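Local coordinates for protein phosphoethanolamine N-methyltransferase 1 (PDB 4KRG) that probably transfers a methyl group from S-adenosylmethionine to phosphoethanolamine, an early step of the nematode route to phosphocholine, at residues T221-R224 against N228-Q231; P303-P308 against L381-D386; V82-F87 against E93-R98; D363-N366 against S371-C374. One frame throughout, in Å; residues are numbered along the deposited sequence.

How the interactions relate
From the N terminus, the contacts first close in series. Interaction 3 sets helix 89-98 against strand 81-86 in the cofactor-binding half, where S-adenosylhomocysteine sits. Interaction 1 follows, its three-residue bridge turning helix 220-226 into strand 231-240 beside the phosphoethanolamine pocket; the two centres are about 27 Å apart. Interaction 2 spans a far longer loop, joining the exit of strand 297-302 to the short helix 380-383, and interaction 4, the tight return from helix 358-367 into strand 372-378, falls entirely within that span. No pair crosses along the chain. Interactions 2 and 3 lie on opposite sides of the chain's centre, with nearest atoms about 36 Å apart.

Interaction 1 of 4, residues T221-R224 against N228-Q231; sequences TYIR and NWRQ
Tyr222 and Asn228 meet where helix 220-226 folds back toward strand 231-240, and an Asx turn shapes the returning chain. Two hydrogen bonds set this frame. Asn228 N donates to Tyr222 O over 2.8 Å with an N-H...O angle of 162°, joining the helix directly to the loop. Within the loop, Asn228 OD1 accepts from Arg230 N at 2.9 Å, the donor standing above the amide's carbonyl plane. Because Asn228 CG is anti to its own backbone N (chi1 -172°), the amide lies beside the onward chain and can close that turn; ND2 is bonded to Ser166 O, so both ends of the group are fixed.

The apolar part is a CH-pi contact. Ile223 crosses the Trp229 side chain at about a right angle, its CG2 resting over the six-membered ring, 3.7 Å from the centroid, while the other branch brings CD1 to 3.6 Å from Trp229 CD1. The indole is anchored in turn through NE1 to Val350 O.

Polar and aromatic groups share the last part. Gln231, bent at its second torsion, sets its amide carbon CD over the rim of one face of the Tyr222 ring, amide and ring planes 41° apart. The Gln231 side chain comes within about 4 Å of the bound phosphoethanolamine; OE1 is gripped by Arg159 and Trp129, and NE2 pairs with Ser161. Nearest the ring is Gln231 CG, 3.5 Å from Tyr222 CG.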
# COMPACT_ATOMS: atom_id res chain seq x y z
N THR A 221 3.23 -10.12 8.48
CA THR A 221 3.61 -11.53 8.49
C THR A 221 4.47 -11.95 7.29
O THR A 221 5.38 -12.78 7.42
CB THR A 221 2.36 -12.41 8.55
OG1 THR A 221 1.64 -12.11 9.74
CG2 THR A 221 2.73 -13.89 8.54
N TYR A 222 4.18 -11.39 6.13
CA TYR A 222 4.94 -11.73 4.93
C TYR A 222 6.31 -11.07 4.87
O TYR A 222 7.22 -11.57 4.21
CB TYR A 222 4.12 -11.50 3.66
CG TYR A 222 3.28 -12.72 3.36
CD1 TYR A 222 3.76 -13.72 2.53
CD2 TYR A 222 2.04 -12.89 3.94
CE1 TYR A 222 3.02 -14.84 2.27
CE2 TYR A 222 1.28 -14.02 3.68
CZ TYR A 222 1.78 -14.99 2.84
OH TYR A 222 1.04 -16.12 2.57
N ILE A 223 6.48 -9.96 5.57
CA ILE A 223 7.81 -9.41 5.71
C ILE A 223 8.61 -10.25 6.70
O ILE A 223 9.71 -10.70 6.39
CB ILE A 223 7.79 -7.94 6.15
CG1 ILE A 223 7.18 -7.08 5.05
CG2 ILE A 223 9.20 -7.47 6.49
CD1 ILE A 223 7.00 -5.63 5.44
N ARG A 224 8.04 -10.49 7.89
CA ARG A 224 8.79 -11.16 8.95
C ARG A 224 9.19 -12.57 8.60
O ARG A 224 10.31 -13.00 8.88
CB ARG A 224 8.01 -11.18 10.26
CG ARG A 224 7.78 -9.83 10.89
CD ARG A 224 7.35 -10.01 12.33
NE ARG A 224 6.29 -11.00 12.47
CZ ARG A 224 5.01 -10.75 12.25
NH1 ARG A 224 4.64 -9.54 11.88
NH2 ARG A 224 4.10 -11.70 12.41
N ASN A 228 9.10 -10.77 2.28
CA ASN A 228 8.36 -10.26 1.14
C ASN A 228 7.56 -9.02 1.51
O ASN A 228 6.62 -9.10 2.32
CB ASN A 228 7.44 -11.36 0.60
CG ASN A 228 6.77 -10.98 -0.70
OD1 ASN A 228 7.01 -9.91 -1.26
ND2 ASN A 228 5.93 -11.88 -1.21
N TRP A 229 7.94 -7.89 0.93
CA TRP A 229 7.29 -6.60 1.18
C TRP A 229 6.14 -6.34 0.22
O TRP A 229 5.42 -5.35 0.35
CB TRP A 229 8.31 -5.46 1.01
CG TRP A 229 9.16 -5.16 2.21
CD1 TRP A 229 9.11 -4.04 2.99
CD2 TRP A 229 10.19 -5.99 2.78
NE1 TRP A 229 10.04 -4.12 4.00
CE2 TRP A 229 10.71 -5.31 3.90
CE3 TRP A 229 10.72 -7.24 2.45
CZ2 TRP A 229 11.74 -5.83 4.69
CZ3 TRP A 229 11.74 -7.77 3.24
CH2 TRP A 229 12.23 -7.06 4.35
N ARG A 230 5.97 -7.24 -0.75
CA ARG A 230 5.05 -7.00 -1.87
C ARG A 230 3.68 -7.66 -1.72
O ARG A 230 2.92 -7.75 -2.68
CB ARG A 230 5.69 -7.40 -3.20
CG ARG A 230 6.83 -6.48 -3.64
CD ARG A 230 7.65 -7.11 -4.75
NE ARG A 230 8.37 -6.12 -5.53
CZ ARG A 230 9.13 -6.40 -6.59
NH1 ARG A 230 9.29 -7.66 -6.98
NH2 ARG A 230 9.74 -5.42 -7.25
N GLN A 231 3.38 -8.14 -0.51
CA GLN A 231 2.02 -8.51 -0.16
C GLN A 231 1.36 -7.23 0.32
O GLN A 231 1.53 -6.83 1.47
CB GLN A 231 2.02 -9.55 0.95
CG GLN A 231 2.55 -10.89 0.49
CD GLN A 231 1.62 -11.54 -0.50
OE1 GLN A 231 0.50 -11.91 -0.16
NE2 GLN A 231 2.07 -11.67 -1.75

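Interaction 2 of 4, residues P303-P308 against L381-D386; sequences PRQRSP and LATCDD
Pro303 and Thr383 make the better buried half of this small contact. The proline ring leans obliquely on the threonine, with Pro303 CG 3.8 Å from Thr383 OG1 and 4.0 Å from Thr383 CG2. A chi1 of 70° sets Thr383 OG1 between its backbone N and carbonyl carbon. There it faces the proline and also hydrogen-bonds Glu379 O in the preceding turn, so that the polar atom is satisfied even though its neighbour across the contact is a carbon.

The two segments leave adjacent parallel strands of the C-terminal half, 297-302 and 372-378, at the same end of the sheet, an arrangement consistent with a second Rossmann-like domain. Glu379 helps tie them together: its carboxylate takes the backbone N of Gln305 through OE1 and that of Arg306 through OE2.

Toward solvent the packing thins. The Gln305 side chain, extended beyond CG, runs past Thr383 in the opposite direction, touching the methyl CG2 with its CB at 3.9 Å and with NE2 at 3.6 Å. It presents the aliphatic stem and the amide to one methyl group, a van der Waals contact. Ala382 is exposed at the margin, and Gln305 NE2 stays 4.4 Å from Ala382 O.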
# COMPACT_ATOMS: atom_id res chain seq x y z
N PRO A 303 8.09 13.00 0.39
CA PRO A 303 7.07 13.23 -0.63
C PRO A 303 7.65 13.28 -2.05
O PRO A 303 6.90 13.09 -3.01
CB PRO A 303 6.49 14.59 -0.26
CG PRO A 303 7.62 15.29 0.44
CD PRO A 303 8.33 14.21 1.21
N ARG A 304 8.95 13.56 -2.16
CA ARG A 304 9.63 13.62 -3.45
C ARG A 304 8.91 14.52 -4.44
O ARG A 304 8.53 14.08 -5.53
CB ARG A 304 9.81 12.22 -4.04
CG ARG A 304 10.57 11.25 -3.14
CD ARG A 304 10.50 9.85 -3.71
NE ARG A 304 10.94 8.83 -2.77
CZ ARG A 304 11.79 7.86 -3.08
NH1 ARG A 304 12.29 7.78 -4.30
NH2 ARG A 304 12.14 6.96 -2.16
N GLN A 305 8.72 15.78 -4.07
CA GLN A 305 8.04 16.74 -4.93
C GLN A 305 8.99 17.40 -5.91
O GLN A 305 8.77 17.38 -7.12
CB GLN A 305 7.32 17.81 -4.11
CG GLN A 305 6.67 18.85 -5.00
CD GLN A 305 6.07 20.01 -4.24
OE1 GLN A 305 4.86 20.21 -4.27
NE2 GLN A 305 6.92 20.80 -3.59
N ARG A 306 10.06 18.00 -5.40
CA ARG A 306 11.01 18.72 -6.24
C ARG A 306 11.75 17.76 -7.17
O ARG A 306 12.11 18.12 -8.28
CB ARG A 306 11.99 19.51 -5.38
CG ARG A 306 13.02 20.31 -6.17
CD ARG A 306 12.36 21.30 -7.11
NE ARG A 306 11.42 22.16 -6.40
CZ ARG A 306 10.60 23.03 -6.99
NH1 ARG A 306 10.60 23.14 -8.32
NH2 ARG A 306 9.78 23.77 -6.27
N SER A 307 11.97 16.54 -6.71
CA SER A 307 12.79 15.59 -7.44
C SER A 307 12.54 14.19 -6.94
O SER A 307 12.35 13.99 -5.74
CB SER A 307 14.27 15.94 -7.24
OG SER A 307 15.09 14.83 -7.58
N PRO A 308 12.56 13.20 -7.84
CA PRO A 308 12.38 11.81 -7.39
C PRO A 308 13.56 11.33 -6.54
O PRO A 308 13.42 10.38 -5.76
CB PRO A 308 12.33 11.03 -8.71
CG PRO A 308 13.04 11.89 -9.70
CD PRO A 308 12.74 13.30 -9.30
N LEU A 381 8.29 21.10 5.27
CA LEU A 381 7.74 22.46 5.27
C LEU A 381 7.33 22.88 3.86
O LEU A 381 6.39 23.64 3.68
CB LEU A 381 8.75 23.46 5.84
CG LEU A 381 9.51 23.06 7.10
CD1 LEU A 381 10.44 24.17 7.55
CD2 LEU A 381 8.56 22.72 8.22
N ALA A 382 8.05 22.37 2.86
CA ALA A 382 7.83 22.74 1.48
C ALA A 382 6.47 22.26 0.95
O ALA A 382 5.83 22.93 0.15
CB ALA A 382 8.96 22.21 0.61
N THR A 383 6.03 21.09 1.43
CA THR A 383 4.85 20.44 0.87
C THR A 383 3.62 20.37 1.79
O THR A 383 2.51 20.15 1.32
CB THR A 383 5.17 19.01 0.37
OG1 THR A 383 5.42 18.16 1.49
CG2 THR A 383 6.38 19.01 -0.53
N CYS A 384 3.83 20.55 3.10
CA CYS A 384 2.75 20.42 4.07
C CYS A 384 2.36 21.74 4.72
O CYS A 384 3.20 22.64 4.84
CB CYS A 384 3.15 19.44 5.17
SG CYS A 384 3.66 17.83 4.56
N ASP A 385 1.11 21.86 5.15
CA ASP A 385 0.68 23.07 5.86
C ASP A 385 0.88 22.98 7.37
O ASP A 385 1.14 21.90 7.91
CB ASP A 385 -0.77 23.47 5.50
CG ASP A 385 -1.80 22.43 5.91
OD1 ASP A 385 -1.46 21.48 6.65
OD2 ASP A 385 -2.97 22.57 5.49
N ASP A 386 0.78 24.12 8.04
CA ASP A 386 0.96 24.19 9.49
C ASP A 386 0.07 23.22 10.24
O ASP A 386 0.52 22.54 11.16
CB ASP A 386 0.70 25.61 10.00
CG ASP A 386 1.83 26.55 9.68
OD1 ASP A 386 2.92 26.07 9.30
OD2 ASP A 386 1.62 27.78 9.80

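Interaction 3 of 4, residues V82-F87 against E93-R98; sequences VLSTDF and EKNQER. With SAH (S-adenosyl-L-homocysteine), chain D.
Ser84 on strand 81-86 and Asn95 on helix 89-98 bring the two backbones to within 8.6 Å, measured between their CA atoms. One polar touch spans the gap: Asn95 ND2 donates to Ser84 OG at 3.3 Å, a weak bond with an N-H...O angle of 138°. Both side chains run anti to their backbone N, which aims the serine hydroxyl and the amide at each other from strand and helix. Each has a further partner. Ser84 OG is hydrogen-bonded to Thr72 OG1, its stronger link, and Asn95 ND2 also reaches Gly67 O weakly.

At the end of the strand the cofactor product takes over. The Asp86 carboxylate faces both ribose hydroxyls of S-adenosylhomocysteine: O2' donates to Asp86 OD2 at 2.7 Å, while O3' is modelled so close to OD1 that the exact length is doubtful. Backbone N-H groups steady the carboxylate, Gly67 N at OD1 and Ile88 N at OD2. Phe87 supplies a ring face to the adenine, whose C5 lies 3.5 Å above the phenyl plane and over its centre; the ribose O2' comes in at the ring edge, 3.1 Å from Phe87 CE2. An acidic residue closing the second strand and gripping the ribose diol is a hallmark of the Rossmann-like, class I S-adenosylmethionine-dependent methyltransferases, here within the beta-alpha-beta unit formed by 81-86, 89-98 and 105-109.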
# COMPACT_ATOMS: atom_id res chain seq x y z
N VAL A 82 -22.92 -11.51 6.98
CA VAL A 82 -21.85 -11.67 6.00
C VAL A 82 -22.35 -12.57 4.87
O VAL A 82 -22.91 -13.63 5.13
CB VAL A 82 -20.60 -12.30 6.63
CG1 VAL A 82 -19.46 -12.38 5.61
CG2 VAL A 82 -20.17 -11.53 7.87
N LEU A 83 -22.14 -12.13 3.64
CA LEU A 83 -22.34 -12.99 2.48
C LEU A 83 -20.98 -13.50 2.02
O LEU A 83 -20.10 -12.71 1.68
CB LEU A 83 -23.01 -12.24 1.33
CG LEU A 83 -22.94 -12.96 -0.01
CD1 LEU A 83 -23.76 -14.23 0.03
CD2 LEU A 83 -23.41 -12.06 -1.14
N SER A 84 -20.82 -14.81 2.01
CA SER A 84 -19.54 -15.42 1.71
C SER A 84 -19.64 -16.18 0.38
O SER A 84 -20.48 -17.07 0.24
CB SER A 84 -19.16 -16.36 2.84
OG SER A 84 -17.77 -16.48 2.96
N THR A 85 -18.80 -15.82 -0.59
CA THR A 85 -18.88 -16.41 -1.93
C THR A 85 -17.53 -16.95 -2.41
O THR A 85 -16.48 -16.45 -2.03
CB THR A 85 -19.37 -15.38 -2.97
OG1 THR A 85 -18.30 -14.48 -3.30
CG2 THR A 85 -20.54 -14.58 -2.44
N ASP A 86 -17.58 -17.99 -3.24
CA ASP A 86 -16.39 -18.52 -3.90
C ASP A 86 -16.85 -19.32 -5.11
O ASP A 86 -17.95 -19.87 -5.10
CB ASP A 86 -15.59 -19.41 -2.95
CG ASP A 86 -14.13 -19.54 -3.35
OD1 ASP A 86 -13.31 -18.71 -2.90
OD2 ASP A 86 -13.79 -20.47 -4.12
N PHE A 87 -16.02 -19.41 -6.15
CA PHE A 87 -16.44 -20.17 -7.33
C PHE A 87 -16.05 -21.65 -7.28
O PHE A 87 -16.41 -22.42 -8.17
CB PHE A 87 -16.10 -19.45 -8.65
CG PHE A 87 -14.63 -19.44 -9.02
CD1 PHE A 87 -14.26 -19.09 -10.31
CD2 PHE A 87 -13.65 -19.76 -8.11
CE1 PHE A 87 -12.93 -19.07 -10.67
CE2 PHE A 87 -12.32 -19.74 -8.47
CZ PHE A 87 -11.96 -19.40 -9.75
N GLU A 93 -18.32 -25.51 0.65
CA GLU A 93 -18.77 -26.61 1.49
C GLU A 93 -17.95 -26.72 2.78
O GLU A 93 -18.50 -26.88 3.86
CB GLU A 93 -18.77 -27.93 0.72
CG GLU A 93 -19.84 -27.98 -0.35
CD GLU A 93 -19.67 -29.15 -1.29
OE1 GLU A 93 -18.61 -29.82 -1.23
OE2 GLU A 93 -20.59 -29.40 -2.09
N LYS A 94 -16.63 -26.61 2.66
CA LYS A 94 -15.76 -26.59 3.84
C LYS A 94 -16.04 -25.36 4.72
O LYS A 94 -16.03 -25.45 5.94
CB LYS A 94 -14.29 -26.68 3.43
CG LYS A 94 -13.28 -26.57 4.57
CD LYS A 94 -13.62 -27.51 5.72
CE LYS A 94 -12.51 -28.53 5.95
NZ LYS A 94 -12.58 -29.11 7.32
N ASN A 95 -16.31 -24.22 4.08
CA ASN A 95 -16.71 -22.98 4.75
C ASN A 95 -17.95 -23.21 5.63
O ASN A 95 -17.97 -22.85 6.81
CB ASN A 95 -17.00 -21.93 3.67
CG ASN A 95 -16.93 -20.50 4.18
OD1 ASN A 95 -17.15 -20.23 5.36
ND2 ASN A 95 -16.65 -19.58 3.27
N GLN A 96 -18.98 -23.82 5.04
CA GLN A 96 -20.22 -24.12 5.76
C GLN A 96 -20.06 -25.11 6.91
O GLN A 96 -20.84 -25.10 7.85
CB GLN A 96 -21.28 -24.67 4.80
CG GLN A 96 -21.72 -23.70 3.72
CD GLN A 96 -22.62 -24.36 2.70
OE1 GLN A 96 -22.15 -24.90 1.70
NE2 GLN A 96 -23.93 -24.33 2.95
N GLU A 97 -19.06 -25.97 6.82
CA GLU A 97 -18.82 -26.96 7.86
C GLU A 97 -18.14 -26.30 9.06
O GLU A 97 -18.58 -26.44 10.19
CB GLU A 97 -17.96 -28.10 7.32
CG GLU A 97 -17.64 -29.18 8.34
CD GLU A 97 -16.90 -30.36 7.73
OE1 GLU A 97 -16.95 -30.52 6.49
OE2 GLU A 97 -16.28 -31.13 8.49
N ARG A 98 -17.07 -25.56 8.79
CA ARG A 98 -16.32 -24.85 9.82
C ARG A 98 -17.22 -23.88 10.56
O ARG A 98 -17.09 -23.69 11.77
CB ARG A 98 -15.15 -24.09 9.19
CG ARG A 98 -14.14 -24.96 8.44
CD ARG A 98 -13.11 -24.10 7.71
NE ARG A 98 -12.41 -23.21 8.62
CZ ARG A 98 -12.57 -21.89 8.65
NH1 ARG A 98 -13.40 -21.30 7.81
NH2 ARG A 98 -11.89 -21.16 9.53
N SAH D . -9.53 -15.06 0.25
CA SAH D . -9.27 -16.36 0.89
CB SAH D . -8.80 -17.37 -0.22
CG SAH D . -7.59 -16.88 -1.02
SD SAH D . -7.15 -17.91 -2.46
C SAH D . -8.28 -16.24 1.97
O SAH D . -7.37 -15.42 1.87
OXT SAH D . -8.18 -17.14 2.78
C5' SAH D . -8.34 -17.44 -3.75
C4' SAH D . -9.73 -17.71 -3.56
O4' SAH D . -10.51 -16.88 -4.45
C3' SAH D . -10.06 -19.11 -3.89
O3' SAH D . -11.03 -19.58 -2.99
C2' SAH D . -10.63 -19.03 -5.23
O2' SAH D . -11.52 -20.09 -5.46
C1' SAH D . -11.32 -17.72 -5.21
N9 SAH D . -11.56 -17.14 -6.57
C8 SAH D . -10.64 -16.81 -7.50
N7 SAH D . -11.28 -16.20 -8.49
C5 SAH D . -12.59 -16.12 -8.21
C6 SAH D . -13.70 -15.59 -8.89
N6 SAH D . -13.57 -14.99 -10.12
N1 SAH D . -14.90 -15.69 -8.29
C2 SAH D . -15.06 -16.26 -7.11
N3 SAH D . -14.01 -16.77 -6.44
C4 SAH D . -12.77 -16.72 -6.96

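Interaction 4 of 4, residues D363-N366 against S371-C374; sequences DYWN and SFDC. With BOG (octyl beta-D-glucopyranoside), chain E.
Trp365 and Phe372 form a T-shaped aromatic pair at the return from helix 358-367 into strand 372-378, in a C-terminal half whose alternating helices and parallel strands are consistent with a Rossmann-like fold. The phenyl ring points its edge at the indole face: the Phe372 centroid lies 4.9 Å from that of the five-membered ring, and the planes stand at 89°. Phe372 CZ does the closest touching, 3.7 Å from Trp365 CE2. On the other face of the indole, the neighbouring Tyr364 places its CD2 3.5 Å above the plane, so the indole has an aromatic group at each face, both edge-on.

A molecule of the detergent octyl glucoside fills in beside the pair. Its alkyl chain starts over the Phe372 face, C1' lying 3.9 Å above the ring plane. C2' then meets both residues, 3.6 Å from Phe372 CZ and 3.7 Å from Trp365 CZ3. The sugar is held by the main chain, Ser371 N donating to its O2 at 3.1 Å with an angle of 159°, and by Lys397 NZ.

Further out, aromatic neighbours position the first shell: Trp326 meets Trp365 edge-to-face, and Tyr299 lies against Phe372. The start of the strand is tied down by backbone bonds from Phe372 to Ile395 and Lys397. Within the pair itself, Phe372 CG is anti to the carbonyl carbon (chi1 -69°), and this carries the ring toward the helix until CE2 stands 3.7 Å from Trp365 CG.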
# COMPACT_ATOMS: atom_id res chain seq x y z
N ASP A 363 -3.28 10.19 10.58
CA ASP A 363 -4.53 9.54 10.98
C ASP A 363 -4.32 8.05 11.26
O ASP A 363 -4.70 7.56 12.32
CB ASP A 363 -5.61 9.70 9.91
CG ASP A 363 -6.22 11.09 9.90
OD1 ASP A 363 -6.06 11.82 10.90
OD2 ASP A 363 -6.87 11.44 8.89
N TYR A 364 -3.71 7.36 10.31
CA TYR A 364 -3.36 5.96 10.46
C TYR A 364 -2.65 5.68 11.78
O TYR A 364 -3.04 4.80 12.54
CB TYR A 364 -2.45 5.55 9.30
CG TYR A 364 -2.08 4.09 9.22
CD1 TYR A 364 -2.89 3.20 8.54
CD2 TYR A 364 -0.91 3.62 9.79
CE1 TYR A 364 -2.55 1.87 8.45
CE2 TYR A 364 -0.57 2.29 9.71
CZ TYR A 364 -1.39 1.42 9.03
OH TYR A 364 -1.06 0.09 8.94
N TRP A 365 -1.60 6.44 12.06
CA TRP A 365 -0.80 6.16 13.24
C TRP A 365 -1.45 6.65 14.53
O TRP A 365 -1.26 6.07 15.59
CB TRP A 365 0.63 6.68 13.06
CG TRP A 365 1.39 5.89 12.04
CD1 TRP A 365 1.86 6.33 10.83
CD2 TRP A 365 1.74 4.51 12.14
NE1 TRP A 365 2.49 5.30 10.18
CE2 TRP A 365 2.44 4.17 10.95
CE3 TRP A 365 1.55 3.51 13.10
CZ2 TRP A 365 2.93 2.88 10.71
CZ3 TRP A 365 2.03 2.24 12.87
CH2 TRP A 365 2.73 1.94 11.68
N ASN A 366 -2.25 7.70 14.42
CA ASN A 366 -3.07 8.16 15.53
C ASN A 366 -4.02 7.06 15.98
O ASN A 366 -4.13 6.76 17.17
CB ASN A 366 -3.89 9.37 15.11
CG ASN A 366 -3.63 10.58 15.96
OD1 ASN A 366 -3.32 11.66 15.45
ND2 ASN A 366 -3.74 10.41 17.27
N SER A 371 3.72 6.05 18.97
CA SER A 371 4.59 7.13 19.40
C SER A 371 6.00 6.83 18.88
O SER A 371 6.76 6.10 19.51
CB SER A 371 4.57 7.28 20.91
OG SER A 371 3.31 7.74 21.36
N PHE A 372 6.33 7.38 17.71
CA PHE A 372 7.64 7.15 17.12
C PHE A 372 8.72 7.85 17.93
O PHE A 372 8.41 8.74 18.71
CB PHE A 372 7.66 7.64 15.68
CG PHE A 372 6.81 6.84 14.75
CD1 PHE A 372 7.37 5.81 14.00
CD2 PHE A 372 5.46 7.10 14.62
CE1 PHE A 372 6.59 5.06 13.14
CE2 PHE A 372 4.67 6.35 13.76
CZ PHE A 372 5.24 5.33 13.02
N ASP A 373 9.97 7.46 17.72
CA ASP A 373 11.07 7.98 18.53
C ASP A 373 11.74 9.25 17.98
O ASP A 373 12.40 9.98 18.72
CB ASP A 373 12.12 6.89 18.77
CG ASP A 373 11.60 5.77 19.66
OD1 ASP A 373 11.45 6.00 20.89
OD2 ASP A 373 11.35 4.66 19.15
N CYS A 374 11.56 9.49 16.69
CA CYS A 374 12.15 10.64 16.01
C CYS A 374 11.55 10.77 14.61
O CYS A 374 10.89 9.85 14.13
CB CYS A 374 13.66 10.46 15.89
SG CYS A 374 14.13 9.06 14.86
C1 BOG E . 6.12 2.62 18.64
O1 BOG E . 5.45 2.19 17.51
C2 BOG E . 5.32 2.31 19.89
O2 BOG E . 4.11 3.06 19.85
C3 BOG E . 6.10 2.68 21.11
O3 BOG E . 5.34 2.32 22.30
C4 BOG E . 7.43 2.02 21.13
O4 BOG E . 8.19 2.45 22.28
C5 BOG E . 8.22 2.34 19.87
O5 BOG E . 7.44 1.95 18.67
C6 BOG E . 9.49 1.61 19.84
O6 BOG E . 10.48 2.51 19.44
C1' BOG E . 5.70 3.02 16.38
C2' BOG E . 4.87 2.46 15.19
C3' BOG E . 5.18 1.00 14.91
C4' BOG E . 5.72 0.62 13.68
C5' BOG E . 6.69 -0.59 13.63
C6' BOG E . 7.08 -1.00 12.20
C7' BOG E . 8.37 -0.33 11.69
C8' BOG E . 9.50 -1.30 11.58